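Local structure of PreproPTTH (Bombyx mori, 5AOQ) at residues E22-G27 and I35-C40; S30-I35 and I61-R66; K55-S60 and S93-C98. The protein yields the mature prothoracicotropic hormone present in this entry, a cystine-knot neurohormone perceived by the receptor tyrosine kinase Torso and linked to the timing of metamorphosis. The protein carries 1 engineered substitution. All blocks are in the same frame, centred on the assembly; numbering follows the deposited sequence.

Contact 1. Residues E22-G27 and I35-C40; sequences EIEDLG and IETRNC
Glu36 OE2 is the best-held side-chain atom, gripped by two nitrogens of one guanidinium. Arg38 comes side-on, with its NE 2.9 Å from Glu36 OE2. Its NH2 bonds the same oxygen, Glu36 OE2, at 3.0 Å. The oxygen lies in the guanidinium plane, but the two nitrogens approach from above the carboxylate plane, about 40° out of it. Lys21 adds a long, weak ion pair. Arg38 NH2 also bonds Leu58 O of the second subunit, so this salt bridge sits at the dimer interface.

The backbones of 22-27 and 35-40 are joined by four hydrogen bonds. Glu22 and Thr37 exchange two, as do Glu24 and Ile35. The straightest runs from Glu24 N to Ile35 O at 2.8 Å, with 168° at the hydrogen. Ile23 and Glu36 form the non-hydrogen-bonded pair between them. There Ile23 CA makes a CA-H...O contact with Ile35 O at 3.3 Å. This is the antiparallel hairpin of strands 20-24 and 35-39, one of the two-stranded fingers of a cystine-knot hormone.

Glu22, Glu24, Ile35 and Thr37 share one face of the hairpin. The Glu24 chain is extended, with CG anti to the backbone N (chi1 -167°). It runs alongside Ile35 and brings OE1 to 3.7 Å from Ile35 CG2. Its OE2 is hydrogen-bonded to NE2 of His90, a pairing that would probably favour the charged carboxylate. Leu26 crosses Ile35 obliquely, its CD1 3.7 Å from Ile35 CD1, and also touches Ile63. Ile23 points to the other face, where it packs on Phe34 and on Ala192 of the Torso chain.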
loop_
_atom_site.group_PDB
_atom_site.type_symbol
_atom_site.label_atom_id
_atom_site.label_comp_id
_atom_site.label_asym_id
_atom_site.label_seq_id
_atom_site.Cartn_x
_atom_site.Cartn_y
_atom_site.Cartn_z
ATOM N N GLU D 22 1.351 5.387 19.992
ATOM C CA GLU D 22 1.669 3.967 20.029
ATOM C C GLU D 22 1.791 3.455 18.602
ATOM O O GLU D 22 1.332 4.109 17.662
ATOM C CB GLU D 22 0.598 3.180 20.790
ATOM C CG GLU D 22 0.463 3.568 22.254
ATOM C CD GLU D 22 -0.534 2.700 22.996
ATOM O OE1 GLU D 22 -1.215 1.881 22.345
ATOM O OE2 GLU D 22 -0.635 2.837 24.234
ATOM N N ILE D 23 2.403 2.286 18.444
ATOM C CA ILE D 23 2.612 1.702 17.125
ATOM C C ILE D 23 1.789 0.430 16.977
ATOM O O ILE D 23 1.728 -0.394 17.890
ATOM C CB ILE D 23 4.098 1.382 16.871
ATOM C CG1 ILE D 23 4.939 2.654 17.023
ATOM C CG2 ILE D 23 4.280 0.768 15.481
ATOM C CD1 ILE D 23 6.433 2.438 16.882
ATOM N N GLU D 24 1.158 0.288 15.816
ATOM C CA GLU D 24 0.407 -0.914 15.482
ATOM C C GLU D 24 1.168 -1.693 14.414
ATOM O O GLU D 24 1.439 -1.176 13.329
ATOM C CB GLU D 24 -0.998 -0.550 15.002
ATOM C CG GLU D 24 -1.958 -1.724 14.929
ATOM C CD GLU D 24 -3.349 -1.310 14.487
ATOM O OE1 GLU D 24 -3.589 -0.093 14.338
ATOM O OE2 GLU D 24 -4.201 -2.201 14.290
ATOM N N ASP D 25 1.517 -2.935 14.735
ATOM C CA ASP D 25 2.362 -3.751 13.870
ATOM C C ASP D 25 1.631 -4.285 12.642
ATOM O O ASP D 25 2.140 -4.196 11.526
ATOM C CB ASP D 25 2.943 -4.924 14.661
ATOM C CG ASP D 25 4.087 -5.603 13.936
ATOM O OD1 ASP D 25 3.819 -6.493 13.102
ATOM O OD2 ASP D 25 5.256 -5.246 14.197
ATOM N N LEU D 26 0.453 -4.867 12.858
ATOM C CA LEU D 26 -0.351 -5.441 11.777
ATOM C C LEU D 26 0.401 -6.526 11.007
ATOM O O LEU D 26 -0.019 -6.927 9.920
ATOM C CB LEU D 26 -0.810 -4.351 10.801
ATOM C CG LEU D 26 -1.768 -3.289 11.338
ATOM C CD1 LEU D 26 -1.988 -2.210 10.293
ATOM C CD2 LEU D 26 -3.092 -3.919 11.741
ATOM N N GLY D 27 1.506 -7.007 11.568
ATOM C CA GLY D 27 2.292 -8.038 10.920
ATOM C C GLY D 27 3.002 -7.534 9.678
ATOM O O GLY D 27 2.691 -6.463 9.157
ATOM N N ILE D 35 1.909 1.201 11.903
ATOM C CA ILE D 35 0.880 2.238 11.889
ATOM C C ILE D 35 0.983 3.114 13.132
ATOM O O ILE D 35 1.199 2.618 14.238
ATOM C CB ILE D 35 -0.542 1.621 11.799
ATOM C CG1 ILE D 35 -0.993 1.503 10.344
ATOM C CG2 ILE D 35 -1.574 2.455 12.561
ATOM C CD1 ILE D 35 0.004 0.833 9.428
ATOM N N GLU D 36 0.823 4.419 12.934
ATOM C CA GLU D 36 0.860 5.383 14.027
ATOM C C GLU D 36 -0.520 5.528 14.664
ATOM O O GLU D 36 -1.493 5.851 13.982
ATOM C CB GLU D 36 1.361 6.739 13.522
ATOM C CG GLU D 36 1.438 7.819 14.590
ATOM C CD GLU D 36 1.993 9.126 14.056
ATOM O OE1 GLU D 36 2.581 9.121 12.955
ATOM O OE2 GLU D 36 1.841 10.161 14.737
ATOM N N THR D 37 -0.595 5.282 15.970
ATOM C CA THR D 37 -1.853 5.374 16.708
ATOM C C THR D 37 -1.737 6.362 17.866
ATOM O O THR D 37 -0.896 6.195 18.746
ATOM C CB THR D 37 -2.278 3.997 17.262
ATOM O OG1 THR D 37 -2.375 3.056 16.186
ATOM C CG2 THR D 37 -3.622 4.086 17.977
ATOM N N ARG D 38 -2.595 7.381 17.862
ATOM C CA ARG D 38 -2.590 8.409 18.901
ATOM C C ARG D 38 -3.787 8.248 19.833
ATOM O O ARG D 38 -4.869 8.765 19.558
ATOM C CB ARG D 38 -2.603 9.803 18.271
ATOM C CG ARG D 38 -1.418 10.079 17.360
ATOM C CD ARG D 38 -1.603 11.365 16.576
ATOM N NE ARG D 38 -0.493 11.615 15.662
ATOM C CZ ARG D 38 -0.454 12.611 14.783
ATOM N NH1 ARG D 38 -1.469 13.462 14.689
ATOM N NH2 ARG D 38 0.599 12.755 13.991
ATOM N N ASN D 39 -3.583 7.545 20.943
ATOM C CA ASN D 39 -4.659 7.289 21.896
ATOM C C ASN D 39 -4.748 8.396 22.940
ATOM O O ASN D 39 -3.995 9.366 22.886
ATOM C CB ASN D 39 -4.452 5.938 22.583
ATOM C CG ASN D 39 -4.342 4.795 21.596
ATOM O OD1 ASN D 39 -3.319 4.113 21.529
ATOM N ND2 ASN D 39 -5.399 4.579 20.821
ATOM N N CYS D 40 -5.675 8.248 23.881
ATOM C CA CYS D 40 -5.829 9.204 24.973
ATOM C C CYS D 40 -5.101 8.715 26.219
ATOM O O CYS D 40 -5.686 8.036 27.065
ATOM C CB CYS D 40 -7.307 9.433 25.290
ATOM S SG CYS D 40 -8.263 10.236 23.978
#

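Contact 2. Residues S30-I35 and I61-R66; sequences SVPRFI and ITILKR
Segment 61-66 is mostly the last part of strand 55-65, while 30-35 is an irregular loop that becomes strand only at Ile35. No hydrogen bond joins them. The two backbones diverge: Ser30 CA lies 5.9 Å from Leu64 CA, but Ile35 CA is 9.6 Å from Ile61 CA. Side chains therefore carry most of the contact, and towards Ile35 they have to span a wider gap.

Pro32 makes the closest apolar touch. Its ring crosses Ile63 obliquely, and CG comes to 3.6 Å from Ile63 CG1. The other branch of Ile63 goes to Ser30, with CG2 at 3.8 Å from Ser30 OG. CG1 is anti to the carbonyl carbon (chi1 -71°) and CG2 anti to the backbone N, so the two branches separate towards two different loop residues. Ser30 OG is satisfied by the carbonyl oxygen of Leu26.

The loop links strands 20-24 and 35-39, so its apolar residues lay the tip of one finger of the cystine-knot fold onto strand 55-65 of the other. Val31 and Leu64 lie side by side and point the same way. Val31 CG2 sits 3.9 Å from Leu64 CB and reaches the CD1 branch as well. Trp85 touches both residues. In the dimer, Val31 packs on Ile77 and Leu64 on Leu64 of the second subunit.

At the Ile35 end, Ile61 and Ile35 meet tip to tip. Ile61 holds CG1 in the crowded position between its backbone N and carbonyl carbon (chi1 55°). Its CD1 thereby comes to 3.7 Å from Ile35 CG1. Next to Ile35, the Phe34 ring stacks with His202 of the Torso chain.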
loop_
_atom_site.group_PDB
_atom_site.type_symbol
_atom_site.label_atom_id
_atom_site.label_comp_id
_atom_site.label_asym_id
_atom_site.label_seq_id
_atom_site.Cartn_x
_atom_site.Cartn_y
_atom_site.Cartn_z
ATOM N N SER D 30 1.191 -6.820 6.043
ATOM C CA SER D 30 0.580 -5.557 5.640
ATOM C C SER D 30 1.585 -4.697 4.888
ATOM O O SER D 30 2.754 -4.621 5.272
ATOM C CB SER D 30 0.051 -4.800 6.861
ATOM O OG SER D 30 -0.918 -5.563 7.558
ATOM N N VAL D 31 1.134 -4.055 3.815
ATOM C CA VAL D 31 2.004 -3.176 3.043
ATOM C C VAL D 31 2.424 -2.002 3.926
ATOM O O VAL D 31 3.617 -1.741 4.074
ATOM C CB VAL D 31 1.318 -2.687 1.743
ATOM C CG1 VAL D 31 2.097 -1.537 1.105
ATOM C CG2 VAL D 31 1.165 -3.839 0.769
ATOM N N PRO D 32 1.449 -1.295 4.523
ATOM C CA PRO D 32 1.812 -0.371 5.597
ATOM C C PRO D 32 1.951 -1.130 6.911
ATOM O O PRO D 32 0.962 -1.307 7.621
ATOM C CB PRO D 32 0.637 0.605 5.632
ATOM C CG PRO D 32 -0.522 -0.219 5.205
ATOM C CD PRO D 32 0.015 -1.197 4.189
ATOM N N ARG D 33 3.157 -1.593 7.221
ATOM C CA ARG D 33 3.362 -2.419 8.402
ATOM C C ARG D 33 3.112 -1.609 9.667
ATOM O O ARG D 33 2.084 -1.769 10.323
ATOM C CB ARG D 33 4.779 -2.999 8.417
ATOM C CG ARG D 33 5.057 -3.906 9.605
ATOM C CD ARG D 33 6.421 -4.563 9.501
ATOM N NE ARG D 33 6.698 -5.428 10.644
ATOM C CZ ARG D 33 7.764 -6.216 10.747
ATOM N NH1 ARG D 33 8.666 -6.254 9.776
ATOM N NH2 ARG D 33 7.930 -6.968 11.827
ATOM N N PHE D 34 4.044 -0.723 9.994
ATOM C CA PHE D 34 3.940 0.072 11.208
ATOM C C PHE D 34 2.927 1.200 11.046
ATOM O O PHE D 34 3.066 2.046 10.162
ATOM C CB PHE D 34 5.304 0.649 11.580
ATOM C CG PHE D 34 6.374 -0.388 11.751
ATOM C CD1 PHE D 34 6.505 -1.073 12.947
ATOM C CD2 PHE D 34 7.244 -0.683 10.714
ATOM C CE1 PHE D 34 7.489 -2.027 13.110
ATOM C CE2 PHE D 34 8.229 -1.637 10.871
ATOM C CZ PHE D 34 8.351 -2.311 12.070
ATOM N N ILE D 35 1.909 1.201 11.903
ATOM C CA ILE D 35 0.880 2.238 11.889
ATOM C C ILE D 35 0.983 3.114 13.132
ATOM O O ILE D 35 1.199 2.618 14.238
ATOM C CB ILE D 35 -0.542 1.621 11.799
ATOM C CG1 ILE D 35 -0.993 1.503 10.344
ATOM C CG2 ILE D 35 -1.574 2.455 12.561
ATOM C CD1 ILE D 35 0.004 0.833 9.428
ATOM N N ILE D 61 -7.963 4.392 7.636
ATOM C CA ILE D 61 -6.873 4.256 6.674
ATOM C C ILE D 61 -7.014 2.931 5.931
ATOM O O ILE D 61 -7.670 2.007 6.416
ATOM C CB ILE D 61 -5.489 4.329 7.350
ATOM C CG1 ILE D 61 -5.380 3.286 8.466
ATOM C CG2 ILE D 61 -5.250 5.728 7.901
ATOM C CD1 ILE D 61 -3.985 3.136 9.036
ATOM N N THR D 62 -6.398 2.845 4.755
ATOM C CA THR D 62 -6.498 1.653 3.919
ATOM C C THR D 62 -5.262 0.764 4.052
ATOM O O THR D 62 -4.131 1.242 3.959
ATOM C CB THR D 62 -6.685 2.033 2.438
ATOM O OG1 THR D 62 -7.783 2.943 2.308
ATOM C CG2 THR D 62 -6.955 0.798 1.597
ATOM N N ILE D 63 -5.494 -0.528 4.272
ATOM C CA ILE D 63 -4.420 -1.521 4.337
ATOM C C ILE D 63 -4.665 -2.636 3.321
ATOM O O ILE D 63 -5.813 -2.981 3.040
ATOM C CB ILE D 63 -4.286 -2.121 5.758
ATOM C CG1 ILE D 63 -3.722 -1.078 6.721
ATOM C CG2 ILE D 63 -3.388 -3.358 5.762
ATOM C CD1 ILE D 63 -4.777 -0.332 7.483
ATOM N N LEU D 64 -3.583 -3.195 2.784
ATOM C CA LEU D 64 -3.669 -4.258 1.784
ATOM C C LEU D 64 -3.362 -5.625 2.393
ATOM O O LEU D 64 -2.431 -5.761 3.188
ATOM C CB LEU D 64 -2.705 -3.980 0.628
ATOM C CG LEU D 64 -2.914 -2.682 -0.158
ATOM C CD1 LEU D 64 -1.879 -2.554 -1.262
ATOM C CD2 LEU D 64 -4.314 -2.609 -0.737
ATOM N N LYS D 65 -4.150 -6.632 2.014
ATOM C CA LYS D 65 -3.969 -7.998 2.511
ATOM C C LYS D 65 -3.247 -8.875 1.484
ATOM O O LYS D 65 -3.140 -8.508 0.315
ATOM C CB LYS D 65 -5.321 -8.614 2.877
ATOM C CG LYS D 65 -6.119 -7.809 3.900
ATOM C CD LYS D 65 -5.484 -7.836 5.288
ATOM C CE LYS D 65 -5.699 -9.173 5.983
ATOM N NZ LYS D 65 -5.169 -9.173 7.376
ATOM N N ARG D 66 -2.775 -10.041 1.924
ATOM C CA ARG D 66 -1.889 -10.884 1.118
ATOM C C ARG D 66 -2.563 -12.150 0.568
ATOM O O ARG D 66 -3.786 -12.292 0.623
ATOM C CB ARG D 66 -0.657 -11.262 1.954
ATOM C CG ARG D 66 0.460 -10.238 1.894
ATOM C CD ARG D 66 1.661 -10.679 2.714
ATOM N NE ARG D 66 2.316 -11.861 2.155
ATOM C CZ ARG D 66 3.297 -11.829 1.257
ATOM N NH1 ARG D 66 3.754 -10.671 0.795
ATOM N NH2 ARG D 66 3.826 -12.963 0.816
#

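Contact 3. Residues K55-S60 and S93-C98; sequences KESLYS and SVACLC
Four backbone hydrogen bonds hold 55-60 to 93-98. Lys55 N meets Leu97 O at 2.5 Å, nearly along the C=O axis. Leu97 N returns a bond to Lys55 O from above the carbonyl plane. The bond from Ser57 N to Ala95 O, 2.6 Å, is almost straight (176° at the hydrogen). Val94 N gives to Ser57 O at 2.7 Å. The register slips by one residue between Glu56 and Leu58, a beta bulge in the antiparallel sheet of strands 55-65 and 86-97. Beyond it on strand 86-97 comes Cys96, and then Cys98 just past Leu97; they are disulfide-bonded to Cys40 and Cys48, respectively, in the cystine knot.

Lys55 and Leu97 run side by side. The lysine chain is extended beyond CG, and CE rests 3.5 Å from Leu97 CD1. An alanine at Lys55 would lose this aliphatic cover and would probably leave Leu97 less well packed. Tyr59 CB touches Val94 CG1 at 3.8 Å, while its OH bonds Glu36 O of the second subunit. Ser57 CB packs on Ala95 CB at 3.7 Å. Val94 and Ala95 each also pack against their own counterparts in the second subunit.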
loop_
_atom_site.group_PDB
_atom_site.type_symbol
_atom_site.label_atom_id
_atom_site.label_comp_id
_atom_site.label_asym_id
_atom_site.label_seq_id
_atom_site.Cartn_x
_atom_site.Cartn_y
_atom_site.Cartn_z
ATOM N N LYS D 55 -12.479 12.012 23.837
ATOM C CA LYS D 55 -12.724 10.966 22.853
ATOM C C LYS D 55 -11.420 10.653 22.154
ATOM O O LYS D 55 -10.483 11.445 22.206
ATOM C CB LYS D 55 -13.764 11.408 21.808
ATOM C CG LYS D 55 -13.183 12.302 20.686
ATOM C CD LYS D 55 -14.161 12.570 19.550
ATOM C CE LYS D 55 -13.515 13.482 18.511
ATOM N NZ LYS D 55 -14.261 13.575 17.228
ATOM N N GLU D 56 -11.367 9.499 21.500
ATOM C CA GLU D 56 -10.251 9.172 20.632
ATOM C C GLU D 56 -10.760 9.351 19.207
ATOM O O GLU D 56 -11.744 8.731 18.803
ATOM C CB GLU D 56 -9.726 7.756 20.898
ATOM C CG GLU D 56 -10.685 6.620 20.592
ATOM C CD GLU D 56 -10.077 5.261 20.883
ATOM O OE1 GLU D 56 -8.855 5.196 21.136
ATOM O OE2 GLU D 56 -10.819 4.257 20.856
ATOM N N SER D 57 -10.108 10.230 18.455
ATOM C CA SER D 57 -10.564 10.567 17.113
ATOM C C SER D 57 -10.242 9.445 16.136
ATOM O O SER D 57 -9.089 9.246 15.761
ATOM C CB SER D 57 -9.927 11.875 16.645
ATOM O OG SER D 57 -10.433 12.265 15.381
ATOM N N LEU D 58 -11.275 8.715 15.729
ATOM C CA LEU D 58 -11.106 7.613 14.794
ATOM C C LEU D 58 -10.949 8.112 13.363
ATOM O O LEU D 58 -11.722 8.950 12.895
ATOM C CB LEU D 58 -12.297 6.657 14.877
ATOM C CG LEU D 58 -12.497 5.927 16.206
ATOM C CD1 LEU D 58 -13.795 5.137 16.179
ATOM C CD2 LEU D 58 -11.318 5.013 16.517
ATOM N N TYR D 59 -9.937 7.588 12.679
ATOM C CA TYR D 59 -9.683 7.919 11.282
ATOM C C TYR D 59 -9.426 6.639 10.496
ATOM O O TYR D 59 -8.624 5.800 10.909
ATOM C CB TYR D 59 -8.497 8.875 11.155
ATOM C CG TYR D 59 -8.176 9.264 9.730
ATOM C CD1 TYR D 59 -8.800 10.349 9.127
ATOM C CD2 TYR D 59 -7.246 8.550 8.986
ATOM C CE1 TYR D 59 -8.510 10.708 7.824
ATOM C CE2 TYR D 59 -6.949 8.901 7.683
ATOM C CZ TYR D 59 -7.583 9.981 7.107
ATOM O OH TYR D 59 -7.290 10.334 5.811
ATOM N N SER D 60 -10.114 6.496 9.367
ATOM C CA SER D 60 -10.019 5.290 8.550
ATOM C C SER D 60 -8.872 5.361 7.550
ATOM O O SER D 60 -8.814 6.273 6.723
ATOM C CB SER D 60 -11.333 5.047 7.803
ATOM O OG SER D 60 -12.382 4.728 8.700
ATOM N N SER D 93 -7.225 5.560 16.143
ATOM C CA SER D 93 -7.160 6.798 16.903
ATOM C C SER D 93 -6.056 7.683 16.346
ATOM O O SER D 93 -4.931 7.227 16.148
ATOM C CB SER D 93 -6.913 6.518 18.385
ATOM O OG SER D 93 -6.895 7.722 19.131
ATOM N N VAL D 94 -6.386 8.946 16.095
ATOM C CA VAL D 94 -5.444 9.872 15.477
ATOM C C VAL D 94 -5.429 11.215 16.212
ATOM O O VAL D 94 -4.683 12.127 15.853
ATOM C CB VAL D 94 -5.789 10.080 13.985
ATOM C CG1 VAL D 94 -6.968 11.041 13.814
ATOM C CG2 VAL D 94 -4.571 10.569 13.225
ATOM N N ALA D 95 -6.257 11.334 17.245
ATOM C CA ALA D 95 -6.278 12.528 18.079
ATOM C C ALA D 95 -7.117 12.259 19.317
ATOM O O ALA D 95 -7.911 11.319 19.339
ATOM C CB ALA D 95 -6.831 13.721 17.306
ATOM N N CYS D 96 -6.926 13.077 20.348
ATOM C CA CYS D 96 -7.748 13.004 21.551
ATOM C C CYS D 96 -8.472 14.334 21.742
ATOM O O CYS D 96 -7.835 15.373 21.923
ATOM C CB CYS D 96 -6.900 12.666 22.778
ATOM S SG CYS D 96 -7.885 12.218 24.227
ATOM N N LEU D 97 -9.802 14.293 21.698
ATOM C CA LEU D 97 -10.616 15.505 21.688
ATOM C C LEU D 97 -11.716 15.447 22.749
ATOM O O LEU D 97 -12.219 14.375 23.072
ATOM C CB LEU D 97 -11.217 15.707 20.296
ATOM C CG LEU D 97 -10.187 15.719 19.158
ATOM C CD1 LEU D 97 -10.855 15.685 17.789
ATOM C CD2 LEU D 97 -9.280 16.934 19.270
ATOM N N CYS D 98 -12.086 16.609 23.282
ATOM C CA CYS D 98 -13.011 16.679 24.411
ATOM C C CYS D 98 -14.466 16.860 23.969
ATOM O O CYS D 98 -15.129 17.818 24.370
ATOM C CB CYS D 98 -12.604 17.823 25.347
ATOM S SG CYS D 98 -13.448 17.793 26.974
#

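In the fold
Contact 1 lies within the hairpin of strands 20-24 and 35-39, and contact 3 within the sheet of strands 55-65 and 86-97. Contact 2 joins the two fingers. The centres of contacts 1 and 2 are about 12 Å apart, those of 1 and 3 about 13 Å, and those of 2 and 3 about 20 Å. Contacts 1 and 2 share Ile35, and contacts 2 and 3 share strand 55-65. Along the chain, contact 1 closes before contact 3 opens, while contact 2 crosses both. The Cys40-Cys96 disulfide ties contact 1 to contact 3 covalently. All three contacts touch the second subunit, so both fingers take part in the dimer interface.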